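Local coordinates for protein phytase (Citrobacter braakii, PDB 3ZHC) that belongs to the histidine phosphatase superfamily (branch 2) and has the mixed alpha/beta fold of that family, braced by several disulfide bonds, at residues 31-35 with 315-319; 76-80 with 373-377; 97-101 with 127-132; 145-150 with 287-292; 151-155 with 428-432. The protein carries 2 engineered substitutions. All blocks are in the same frame, centred on the assembly; numbering follows the deposited sequence. Where two conformers were deposited one is given.

Contact 1: 31-35 with 315-319; sequences ERVVI and PVSLL
Both segments run in the same direction. Residues 32-35 are extended, Glu31 departing with psi -35°, whereas 315-319 enter as a loop, with a cis peptide bond before Pro315, and become strand only at Leu318; Ser317, at phi/psi -73/-35, makes the bend between. The register pairs Val33 with Leu318 and Val34 with Leu319, each at 4.8 Å between CA atoms. Three hydrogen bonds zigzag across: Val33 N to Ser317 O (2.7 Å), Leu319 N to Val33 O (3.0 Å) and Ile35 N to Leu319 O (2.8 Å). CA-H...O contacts accompany them, such as Val34 CA to Leu319 O at 3.3 Å. Where the strands part, one water joins Glu31 O (2.7 Å) to Ser317 OG (2.9 Å).

Side chains alternate between the faces. Val33 CG1 lies 3.9 Å from Leu318 CD1, which also meets Ile35 CD1 at 3.6 Å, on the face covered by Phe88 of helix 71-90. On the other face Val34 CG1 approaches Leu319 CD2 (4.3 Å) beneath helix 282-301. Arg32, m at chi1 and otherwise extended, lays one face of its guanidinium over Pro315, with CZ 3.5 Å from CB, and hydrogen-bonds to Thr302 O and Ala299 O. Glu31 and Arg32 both face Lys358 of antiparallel strand 353-361, so strand 28-38 carries a classic beta bulge. Parallel pairing of central strands between helical layers is characteristic of the alpha/beta core of histidine phosphatases.

Contact 2: 76-80 with 373-377; sequences LVSEL and FVYQT
This is a buried helix-to-strand-end contact: one turn of helix 71-90 lies against the point where strand 366-375 leaves the mixed sheet. Residues 76-80 are regular helix, with phi near -65 and psi near -40, while 373-375 are extended and 376-377 lead out of the strand. The backbones stay well apart, the nearest CA pair being Leu80 and Tyr375 at 7.7 Å, so side chains must span the gap.

Gln376 does most of this. With chi1 m, chi2 at 144° and chi3 at -51°, its amide reaches the helix, where NE2 donates to Leu76 O at 2.9 Å. That carbonyl also takes a weak bond from Leu80 N (3.4 Å), so the amide adds a second donor to a helical acceptor. The amide is flanked by apolar atoms: NE2 is 3.8 Å from both Leu76 CD2 and Glu79 CB, and OE1 is 3.6 Å from Leu80 CD1. Leu80, in the mt rotamer, points toward the strand and brings CD2 to 4.3 Å from Val374 CG1; Glu353 of the adjoining strand touches both residues. Glu79 turns its carboxylate away to accept from Leu387 N.

Just beyond, Thr377 is the N-cap of helix 378-382, its OG1 bonded to Asp380 N. The arrangement packs helix 71-90 on the end of strand 366-375, a helix-on-sheet contact of an alpha/beta fold.

Contact 3: 97-101 with 127-132; sequences QTCPS and APKCQI
Two irregular loops meet at the surface through one disulfide, with a shallow apolar patch beside it. Segment 127-132 starts where helix 113-126 ends and folds at once into a type II beta turn, Ala127 to Cys130, closed by a weak bond from Cys130 N to Ala127 O (3.3 Å). Lys129 takes the positive-phi position of that turn (65/25), and Gln131 also has positive phi (57/32). Segment 97-101 curves around the side chain of Gln97, whose NE2 donates to Ser101 OG (3.2 Å) and weakly to Cys99 O (2.7 Å).

The disulfide is the bump that bridges the gap: Cys99 SG to Cys130 SG is 2.1 Å, chi3 is -95°, both chi1 angles are m, and the CA atoms stand 5.7 Å apart. Cys130 SG rests against both Thr98 O (3.8 Å) and Pro100 CD (4.0 Å). The Pro100 ring is the second bump. It fits the hollow lined by Ala127, Cys130 and Ile132: its CD is 3.8 Å from Ala127 CB, and its CG is 4.4 Å from Ile132 CD1. Val105 of strand 105-109 touches both Pro100 and Ile132 and so extends the patch.

A disulfide backed by proline packing thus ties the loop after helix 71-90 to the turn after helix 113-126, a covalent cross-link between neighbouring helix-to-strand connections of an alpha/beta fold.

Contact 4: 145-150 with 287-292; sequences PLFNPV and SRATPL
The loop 145-150, whose last two residues begin a 3-10 segment, packs by its side chains on a segment of helix 282-301, which is kinked here: Pro291 lacks a backbone NH, and Leu292 N is not bonded to the preceding turn. The closest CA pairs are Leu146 with Pro291 (5.1 Å) and Pro149 with Arg288 (5.8 Å).

Leu146, in the tp rotamer, swings its tip onto the helix, with CD1 3.6 Å from Pro291 CB and CG 4.0 Å from Leu292 CD2; Leu292 answers as mt. The two prolines meet with opposite puckers, Pro149 C-gamma endo and Pro291 C-gamma exo, Pro149 CB lying 3.8 Å from Pro291 CG. Pro149 CG also rests on two helix carbonyls, Ser287 O and Arg288 O, each at 3.5 Å. Val150, with chi1 t, sets CG2 3.6 Å from Arg288 CG, along an arginine side chain that is extended beyond chi1.

A water occupies the kink, within hydrogen-bonding distance of Leu146 O and Arg288 O, 2.7 Å each, and accepting from Leu292 N (3.0 Å). Direct contacts are therefore van der Waals, carbon against carbon or carbonyl oxygen, while this buried water supplies the polar link and gives Leu292 N the acceptor that the interrupted helix does not provide.

Contact 5: 151-155 with 428-432; sequences KMGKC and ECAVT
The covalent link comes first: Cys155 SG and Cys429 SG are 2.1 Å apart with chi3 at 82°, Cys155 being t at chi1 and Cys429 m. Their CA atoms lie only 4.8 Å apart, the nearest CA pair of the two segments. Residues 151-155 bend through Gly153 and Lys154, both with helical phi/psi, so that Lys154 and Cys155 present their side chains to 428-432, itself a short 3-10 end at 428-429 followed by extended Ala430 and Val431.

In fold terms, the disulfide fastens the C-terminal tail, after helix 414-424, to the long loop before helix 159-169. Helix 282-301 lies alongside, with Ser287 and Thr290 touching Cys429 and Pro291 touching Val431.

Polar contact is made by Lys154, whose NZ donates to Ala430 O at 2.7 Å. Its chain follows chi1 m, chi2 t, chi3 m and chi4 t, curling over the tail.

Van der Waals contacts complete the seam. Glu428 O sits 3.5 Å from Lys154 CB and 3.7 Å from Cys155 CB. Met152 projects toward the tail, its SD 4.0 Å from Ala430 O and 4.4 Å from Val431 CG2, while Thr432 CG2 lies 3.9 Å from Lys154 NZ.

Overall arrangement
Contacts 1 and 2 both reach the mixed sheet, their centres about 18 Å apart, and helix 71-90 covers one side chain face at contact 1 and supplies a segment of contact 2. Contact 3 lies on their side of the chain's centre, about 16 Å from contact 1 and about 20 Å from contact 2, centre to centre. Helix 282-301 covers the other face at contact 1 and belongs to contact 4, which touches contact 5 (centres about 8 Å apart). Contacts 3 and 4 follow in series within the span of contact 1, whereas contact 5 crosses it; contacts 3 and 5 are peripheral disulfide links, contact 4 a loop packed on a helix.

Contact 1: 31-35 with 315-319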
# COMPACT_ATOMS: atom_id res chain seq x y z
N GLU B 31 -11.90 -29.70 9.02
CA GLU B 31 -12.92 -30.20 9.97
C GLU B 31 -13.99 -29.19 10.38
O GLU B 31 -15.13 -29.57 10.60
CB GLU B 31 -12.23 -30.79 11.22
CG GLU B 31 -11.65 -32.22 10.98
CD GLU B 31 -11.22 -32.92 12.28
OE1 GLU B 31 -10.75 -32.24 13.24
OE2 GLU B 31 -11.35 -34.18 12.33
N ARG B 32 -13.61 -27.90 10.50
CA ARG B 32 -14.53 -26.82 10.92
C ARG B 32 -14.18 -25.47 10.31
O ARG B 32 -13.01 -25.20 10.06
CB ARG B 32 -14.52 -26.64 12.44
CG ARG B 32 -14.79 -27.87 13.24
CD ARG B 32 -14.82 -27.55 14.68
NE ARG B 32 -14.97 -28.75 15.51
CZ ARG B 32 -15.03 -28.75 16.84
NH1 ARG B 32 -14.95 -27.61 17.54
NH2 ARG B 32 -15.16 -29.91 17.50
N VAL B 33 -15.20 -24.64 10.07
CA VAL B 33 -15.01 -23.28 9.57
C VAL B 33 -15.91 -22.29 10.31
O VAL B 33 -17.06 -22.59 10.61
CB VAL B 33 -15.24 -23.16 8.01
CG1 VAL B 33 -15.11 -21.69 7.52
CG2 VAL B 33 -14.28 -24.05 7.24
N VAL B 34 -15.37 -21.12 10.61
CA VAL B 34 -16.15 -20.01 11.12
C VAL B 34 -15.92 -18.89 10.15
O VAL B 34 -14.79 -18.60 9.81
CB VAL B 34 -15.75 -19.59 12.53
CG1 VAL B 34 -16.63 -18.39 13.00
CG2 VAL B 34 -15.90 -20.73 13.50
N ILE B 35 -17.02 -18.27 9.68
CA ILE B 35 -16.97 -17.12 8.80
C ILE B 35 -17.60 -15.95 9.51
O ILE B 35 -18.72 -16.06 9.99
CB ILE B 35 -17.74 -17.38 7.47
CG1 ILE B 35 -17.09 -18.51 6.68
CG2 ILE B 35 -17.80 -16.08 6.60
CD1 ILE B 35 -17.86 -18.92 5.38
N PRO B 315 -20.36 -28.23 18.41
CA PRO B 315 -19.74 -27.72 17.19
C PRO B 315 -20.60 -27.92 15.93
O PRO B 315 -21.56 -28.70 15.93
CB PRO B 315 -18.47 -28.55 17.08
CG PRO B 315 -18.87 -29.88 17.61
CD PRO B 315 -19.82 -29.56 18.76
N VAL B 316 -20.23 -27.19 14.89
CA VAL B 316 -20.82 -27.29 13.56
C VAL B 316 -19.67 -27.20 12.58
O VAL B 316 -18.60 -26.67 12.93
CB VAL B 316 -21.87 -26.18 13.30
CG1 VAL B 316 -23.09 -26.34 14.26
CG2 VAL B 316 -21.25 -24.80 13.43
N SER B 317 -19.86 -27.71 11.37
CA SER B 317 -18.81 -27.67 10.33
C SER B 317 -18.61 -26.27 9.77
O SER B 317 -17.50 -25.91 9.42
CB SER B 317 -19.13 -28.65 9.18
OG SER B 317 -19.26 -29.98 9.66
N LEU B 318 -19.71 -25.52 9.67
CA LEU B 318 -19.70 -24.15 9.17
C LEU B 318 -20.61 -23.29 10.03
O LEU B 318 -21.81 -23.53 10.07
CB LEU B 318 -20.15 -24.10 7.70
CG LEU B 318 -20.31 -22.74 7.03
CD1 LEU B 318 -19.00 -21.96 7.03
CD2 LEU B 318 -20.84 -22.91 5.62
N LEU B 319 -20.03 -22.30 10.71
CA LEU B 319 -20.76 -21.27 11.45
C LEU B 319 -20.53 -19.99 10.66
O LEU B 319 -19.40 -19.52 10.56
CB LEU B 319 -20.25 -21.15 12.89
CG LEU B 319 -20.83 -20.03 13.77
CD1 LEU B 319 -22.31 -20.23 14.04
CD2 LEU B 319 -20.06 -19.91 15.11
O HOH W 1 -17.02 -31.47 10.74
O HOH W 2 -17.55 -24.19 13.01

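Contact 2: 76-80 with 373-377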
# COMPACT_ATOMS: atom_id res chain seq x y z
N LEU B 76 -25.25 -11.10 -4.78
CA LEU B 76 -23.77 -11.17 -4.69
C LEU B 76 -23.30 -12.04 -3.50
O LEU B 76 -22.31 -12.76 -3.63
CB LEU B 76 -23.16 -9.76 -4.60
CG LEU B 76 -23.25 -8.95 -5.90
CD1 LEU B 76 -22.96 -7.49 -5.66
CD2 LEU B 76 -22.30 -9.55 -6.99
N VAL B 77 -24.00 -11.97 -2.37
CA VAL B 77 -23.68 -12.84 -1.21
C VAL B 77 -23.99 -14.32 -1.57
O VAL B 77 -23.26 -15.22 -1.15
CB VAL B 77 -24.37 -12.40 0.10
CG1 VAL B 77 -24.10 -13.41 1.22
CG2 VAL B 77 -23.91 -11.00 0.52
N SER B 78 -25.08 -14.57 -2.32
CA SER B 78 -25.44 -15.94 -2.75
C SER B 78 -24.34 -16.53 -3.64
O SER B 78 -24.09 -17.71 -3.60
CB SER B 78 -26.81 -15.99 -3.45
OG SER B 78 -26.79 -15.30 -4.70
N GLU B 79 -23.69 -15.67 -4.45
CA GLU B 79 -22.53 -16.10 -5.27
C GLU B 79 -21.38 -16.58 -4.39
O GLU B 79 -20.72 -17.56 -4.72
CB GLU B 79 -22.03 -14.99 -6.21
CG GLU B 79 -22.95 -14.71 -7.40
CD GLU B 79 -23.08 -15.91 -8.34
OE1 GLU B 79 -22.19 -16.78 -8.36
OE2 GLU B 79 -24.09 -15.96 -9.05
N LEU B 80 -21.13 -15.89 -3.26
CA LEU B 80 -20.12 -16.34 -2.29
C LEU B 80 -20.59 -17.64 -1.62
O LEU B 80 -19.80 -18.55 -1.46
CB LEU B 80 -19.81 -15.26 -1.23
CG LEU B 80 -19.07 -14.02 -1.74
CD1 LEU B 80 -18.94 -13.02 -0.64
CD2 LEU B 80 -17.67 -14.39 -2.33
N PHE B 373 -9.14 -14.12 3.93
CA PHE B 373 -10.17 -13.13 3.62
C PHE B 373 -10.73 -13.45 2.24
O PHE B 373 -10.01 -13.34 1.26
CB PHE B 373 -9.69 -11.68 3.70
CG PHE B 373 -10.84 -10.70 3.87
CD1 PHE B 373 -11.54 -10.24 2.77
CD2 PHE B 373 -11.24 -10.28 5.15
CE1 PHE B 373 -12.62 -9.35 2.94
CE2 PHE B 373 -12.32 -9.40 5.32
CZ PHE B 373 -13.00 -8.93 4.22
N VAL B 374 -12.01 -13.86 2.19
CA VAL B 374 -12.71 -14.19 0.93
C VAL B 374 -13.65 -13.03 0.56
O VAL B 374 -14.44 -12.57 1.40
CB VAL B 374 -13.48 -15.52 1.04
CG1 VAL B 374 -14.26 -15.82 -0.22
CG2 VAL B 374 -12.50 -16.65 1.34
N TYR B 375 -13.56 -12.58 -0.69
CA TYR B 375 -14.27 -11.39 -1.16
C TYR B 375 -14.47 -11.43 -2.68
O TYR B 375 -13.93 -12.30 -3.36
CB TYR B 375 -13.44 -10.16 -0.82
CG TYR B 375 -12.16 -10.06 -1.67
CD1 TYR B 375 -11.05 -10.91 -1.43
CD2 TYR B 375 -12.08 -9.15 -2.73
CE1 TYR B 375 -9.88 -10.82 -2.23
CE2 TYR B 375 -10.92 -9.05 -3.54
CZ TYR B 375 -9.83 -9.88 -3.29
OH TYR B 375 -8.73 -9.77 -4.06
N GLN B 376 -15.24 -10.47 -3.19
CA GLN B 376 -15.42 -10.25 -4.62
C GLN B 376 -14.75 -8.97 -4.99
O GLN B 376 -14.87 -7.97 -4.25
CB GLN B 376 -16.89 -10.15 -4.97
CG GLN B 376 -17.64 -11.49 -4.90
CD GLN B 376 -19.04 -11.34 -4.39
OE1 GLN B 376 -19.26 -10.74 -3.36
NE2 GLN B 376 -20.01 -11.92 -5.10
N THR B 377 -14.05 -8.96 -6.14
CA THR B 377 -13.48 -7.73 -6.66
C THR B 377 -14.63 -6.79 -7.02
O THR B 377 -15.78 -7.23 -7.22
CB THR B 377 -12.58 -7.96 -7.90
OG1 THR B 377 -13.31 -8.60 -8.94
CG2 THR B 377 -11.37 -8.82 -7.54

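Contact 3: 97-101 with 127-132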
# COMPACT_ATOMS: atom_id res chain seq x y z
N GLN B 97 -24.09 -33.77 -1.25
CA GLN B 97 -25.51 -34.14 -1.19
C GLN B 97 -26.34 -32.89 -1.43
O GLN B 97 -25.78 -31.81 -1.66
CB GLN B 97 -25.82 -34.81 0.17
CG GLN B 97 -25.50 -33.92 1.43
CD GLN B 97 -25.47 -34.69 2.77
OE1 GLN B 97 -25.17 -35.90 2.81
NE2 GLN B 97 -25.77 -33.99 3.87
N THR B 98 -27.67 -33.01 -1.40
CA THR B 98 -28.54 -31.84 -1.66
C THR B 98 -28.50 -30.83 -0.50
O THR B 98 -28.24 -29.62 -0.72
CB THR B 98 -30.01 -32.27 -1.95
OG1 THR B 98 -30.02 -33.22 -3.03
CG2 THR B 98 -30.87 -31.06 -2.31
N CYS B 99 -28.75 -31.33 0.72
CA CYS B 99 -28.76 -30.49 1.91
C CYS B 99 -27.80 -30.99 2.97
O CYS B 99 -27.67 -32.21 3.16
CB CYS B 99 -30.18 -30.42 2.49
SG CYS B 99 -31.30 -29.37 1.53
N PRO B 100 -27.10 -30.04 3.68
CA PRO B 100 -26.21 -30.46 4.76
C PRO B 100 -26.97 -31.18 5.88
O PRO B 100 -28.14 -30.87 6.13
CB PRO B 100 -25.62 -29.13 5.27
CG PRO B 100 -25.78 -28.20 4.16
CD PRO B 100 -27.04 -28.58 3.49
N SER B 101 -26.28 -32.11 6.54
CA SER B 101 -26.89 -32.90 7.61
C SER B 101 -27.22 -32.03 8.83
O SER B 101 -26.63 -30.94 8.99
CB SER B 101 -25.98 -34.06 8.01
OG SER B 101 -25.79 -34.95 6.90
N ALA B 127 -26.93 -23.53 0.53
CA ALA B 127 -27.86 -24.63 0.72
C ALA B 127 -29.31 -24.21 0.35
O ALA B 127 -30.18 -24.16 1.21
CB ALA B 127 -27.79 -25.10 2.14
N PRO B 128 -29.54 -23.91 -0.95
CA PRO B 128 -30.90 -23.49 -1.38
C PRO B 128 -31.92 -24.58 -1.15
O PRO B 128 -31.62 -25.76 -1.36
CB PRO B 128 -30.74 -23.21 -2.88
CG PRO B 128 -29.49 -23.85 -3.29
CD PRO B 128 -28.60 -23.98 -2.09
N LYS B 129 -33.11 -24.18 -0.71
CA LYS B 129 -34.23 -25.09 -0.46
C LYS B 129 -33.98 -26.10 0.70
O LYS B 129 -34.59 -27.16 0.72
CB LYS B 129 -34.66 -25.82 -1.77
CG LYS B 129 -34.88 -24.88 -2.97
CD LYS B 129 -34.99 -25.67 -4.26
CE LYS B 129 -35.26 -24.75 -5.44
NZ LYS B 129 -34.16 -23.76 -5.65
N CYS B 130 -33.09 -25.74 1.64
CA CYS B 130 -32.78 -26.56 2.84
C CYS B 130 -33.45 -26.02 4.13
O CYS B 130 -33.42 -26.70 5.15
CB CYS B 130 -31.27 -26.69 3.03
SG CYS B 130 -30.42 -27.49 1.62
N GLN B 131 -34.04 -24.81 4.05
CA GLN B 131 -34.76 -24.17 5.18
C GLN B 131 -33.89 -24.01 6.45
O GLN B 131 -34.40 -24.08 7.59
CB GLN B 131 -36.07 -24.94 5.51
CG GLN B 131 -37.05 -25.06 4.34
CD GLN B 131 -38.43 -25.56 4.78
OE1 GLN B 131 -38.78 -25.50 5.96
NE2 GLN B 131 -39.21 -26.04 3.82
N ILE B 132 -32.58 -23.80 6.26
CA ILE B 132 -31.66 -23.60 7.41
C ILE B 132 -31.99 -22.24 8.06
O ILE B 132 -32.12 -21.24 7.38
CB ILE B 132 -30.18 -23.68 7.01
CG1 ILE B 132 -29.84 -25.10 6.51
CG2 ILE B 132 -29.29 -23.30 8.18
CD1 ILE B 132 -28.42 -25.26 6.03

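Contact 4: 145-150 with 287-292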
# COMPACT_ATOMS: atom_id res chain seq x y z
N PRO B 145 -25.34 -7.55 21.70
CA PRO B 145 -23.97 -7.26 22.23
C PRO B 145 -22.81 -8.05 21.59
O PRO B 145 -21.66 -7.64 21.75
CB PRO B 145 -24.10 -7.61 23.73
CG PRO B 145 -25.24 -8.54 23.81
CD PRO B 145 -26.19 -8.17 22.73
N LEU B 146 -23.09 -9.16 20.90
CA LEU B 146 -22.05 -9.90 20.14
C LEU B 146 -21.37 -9.01 19.11
O LEU B 146 -20.17 -9.13 18.88
CB LEU B 146 -22.64 -11.13 19.43
CG LEU B 146 -21.71 -12.02 18.60
CD1 LEU B 146 -20.68 -12.67 19.50
CD2 LEU B 146 -22.50 -13.08 17.82
N PHE B 147 -22.16 -8.12 18.51
CA PHE B 147 -21.69 -7.18 17.49
C PHE B 147 -21.33 -5.80 18.04
O PHE B 147 -20.54 -5.10 17.43
CB PHE B 147 -22.76 -7.05 16.39
CG PHE B 147 -23.10 -8.36 15.75
CD1 PHE B 147 -22.36 -8.83 14.67
CD2 PHE B 147 -24.16 -9.14 16.24
CE1 PHE B 147 -22.67 -10.08 14.06
CE2 PHE B 147 -24.48 -10.37 15.64
CZ PHE B 147 -23.73 -10.84 14.55
N ASN B 148 -21.91 -5.42 19.20
CA ASN B 148 -21.69 -4.10 19.82
C ASN B 148 -21.61 -4.19 21.37
O ASN B 148 -22.53 -3.72 22.06
CB ASN B 148 -22.83 -3.12 19.43
CG ASN B 148 -23.01 -2.97 17.92
OD1 ASN B 148 -22.16 -2.36 17.24
ND2 ASN B 148 -24.15 -3.51 17.38
N PRO B 149 -20.53 -4.78 21.91
CA PRO B 149 -20.43 -4.96 23.37
C PRO B 149 -20.25 -3.67 24.19
O PRO B 149 -20.65 -3.63 25.34
CB PRO B 149 -19.21 -5.87 23.53
CG PRO B 149 -18.41 -5.59 22.37
CD PRO B 149 -19.34 -5.31 21.24
N VAL B 150 -19.67 -2.62 23.61
CA VAL B 150 -19.41 -1.37 24.37
C VAL B 150 -20.75 -0.60 24.76
O VAL B 150 -20.70 0.39 25.50
CB VAL B 150 -18.35 -0.45 23.67
CG1 VAL B 150 -17.80 0.57 24.63
CG2 VAL B 150 -17.21 -1.28 23.11
N SER B 287 -11.75 -4.53 22.97
CA SER B 287 -13.07 -4.53 23.65
C SER B 287 -14.20 -4.95 22.70
O SER B 287 -14.99 -5.83 23.04
CB SER B 287 -13.36 -3.14 24.20
OG SER B 287 -12.34 -2.73 25.12
N ARG B 288 -14.25 -4.32 21.52
CA ARG B 288 -15.34 -4.55 20.54
C ARG B 288 -15.33 -5.94 19.90
O ARG B 288 -16.38 -6.49 19.65
CB ARG B 288 -15.36 -3.46 19.45
CG ARG B 288 -16.03 -2.19 19.87
CD ARG B 288 -15.94 -1.12 18.78
NE ARG B 288 -16.76 0.08 19.10
CZ ARG B 288 -16.62 1.31 18.54
NH1 ARG B 288 -15.68 1.55 17.60
NH2 ARG B 288 -17.44 2.30 18.92
N ALA B 289 -14.14 -6.48 19.65
CA ALA B 289 -13.99 -7.83 19.05
C ALA B 289 -14.13 -8.99 20.03
O ALA B 289 -14.22 -10.13 19.58
CB ALA B 289 -12.64 -7.94 18.31
N THR B 290 -14.16 -8.72 21.35
CA THR B 290 -14.12 -9.82 22.38
C THR B 290 -15.24 -10.91 22.24
O THR B 290 -14.90 -12.11 22.19
CB THR B 290 -14.02 -9.24 23.87
OG1 THR B 290 -12.71 -8.70 24.07
CG2 THR B 290 -14.27 -10.32 24.92
N PRO B 291 -16.54 -10.50 22.17
CA PRO B 291 -17.61 -11.49 21.98
C PRO B 291 -17.44 -12.36 20.73
O PRO B 291 -17.62 -13.56 20.80
CB PRO B 291 -18.86 -10.64 21.87
CG PRO B 291 -18.55 -9.44 22.59
CD PRO B 291 -17.11 -9.16 22.35
N LEU B 292 -17.08 -11.75 19.60
CA LEU B 292 -16.85 -12.51 18.35
C LEU B 292 -15.63 -13.44 18.46
O LEU B 292 -15.69 -14.60 18.03
CB LEU B 292 -16.75 -11.58 17.12
CG LEU B 292 -18.10 -11.11 16.57
CD1 LEU B 292 -17.94 -9.89 15.66
CD2 LEU B 292 -18.82 -12.25 15.82
O HOH W 3 -17.47 -8.86 18.91

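Contact 5: 151-155 with 428-432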
# COMPACT_ATOMS: atom_id res chain seq x y z
N LYS B 151 -21.91 -1.08 24.26
CA LYS B 151 -23.24 -0.63 24.72
C LYS B 151 -23.69 -1.38 26.04
O LYS B 151 -24.74 -1.08 26.58
CB LYS B 151 -24.32 -0.82 23.64
CG LYS B 151 -23.93 -0.38 22.19
CD LYS B 151 -23.48 1.07 22.09
CE LYS B 151 -23.15 1.43 20.62
NZ LYS B 151 -22.66 2.87 20.44
N MET B 152 -22.90 -2.35 26.51
CA MET B 152 -23.16 -3.02 27.80
C MET B 152 -22.64 -2.16 28.93
O MET B 152 -21.70 -1.38 28.74
CB MET B 152 -22.48 -4.38 27.88
CG MET B 152 -22.92 -5.39 26.83
SD MET B 152 -22.29 -7.04 27.21
CE MET B 152 -23.53 -7.55 28.41
N GLY B 153 -23.24 -2.31 30.11
CA GLY B 153 -22.79 -1.59 31.31
C GLY B 153 -21.41 -2.09 31.75
O GLY B 153 -20.53 -1.28 32.06
N LYS B 154 -21.24 -3.44 31.76
CA LYS B 154 -19.95 -4.09 32.13
C LYS B 154 -18.76 -3.65 31.28
O LYS B 154 -17.60 -3.65 31.77
CB LYS B 154 -20.03 -5.62 31.97
CG LYS B 154 -20.99 -6.35 32.85
CD LYS B 154 -20.78 -7.82 32.62
CE LYS B 154 -20.56 -8.09 31.13
NZ LYS B 154 -20.13 -9.47 30.86
N CYS B 155 -19.02 -3.29 30.00
CA CYS B 155 -17.99 -2.91 29.02
C CYS B 155 -18.03 -1.43 28.54
O CYS B 155 -18.92 -1.04 27.77
CB CYS B 155 -18.12 -3.87 27.85
SG CYS B 155 -17.07 -3.64 26.48
N GLU B 428 -14.04 -7.99 30.68
CA GLU B 428 -15.19 -7.13 30.99
C GLU B 428 -16.21 -7.03 29.82
O GLU B 428 -17.39 -6.76 30.06
CB GLU B 428 -14.73 -5.72 31.38
CG GLU B 428 -13.97 -5.61 32.74
CD GLU B 428 -12.45 -5.98 32.67
OE1 GLU B 428 -11.88 -6.10 31.56
OE2 GLU B 428 -11.85 -6.14 33.75
N CYS B 429 -15.75 -7.26 28.57
CA CYS B 429 -16.62 -7.15 27.36
C CYS B 429 -17.23 -8.45 26.88
O CYS B 429 -17.81 -8.49 25.79
CB CYS B 429 -15.84 -6.43 26.25
SG CYS B 429 -15.38 -4.80 26.77
N ALA B 430 -17.12 -9.52 27.69
CA ALA B 430 -17.70 -10.82 27.36
C ALA B 430 -19.23 -10.76 27.43
O ALA B 430 -19.79 -9.98 28.21
CB ALA B 430 -17.18 -11.89 28.30
N VAL B 431 -19.89 -11.59 26.62
CA VAL B 431 -21.35 -11.69 26.61
C VAL B 431 -21.73 -12.96 27.37
O VAL B 431 -21.63 -14.06 26.84
CB VAL B 431 -21.90 -11.71 25.19
CG1 VAL B 431 -23.42 -11.88 25.21
CG2 VAL B 431 -21.54 -10.43 24.47
N THR B 432 -22.15 -12.79 28.64
CA THR B 432 -22.53 -13.91 29.54
C THR B 432 -24.06 -14.14 29.66
O THR B 432 -24.53 -14.71 30.68
CB THR B 432 -21.96 -13.67 30.95
OG1 THR B 432 -22.65 -12.55 31.55
CG2 THR B 432 -20.44 -13.39 30.90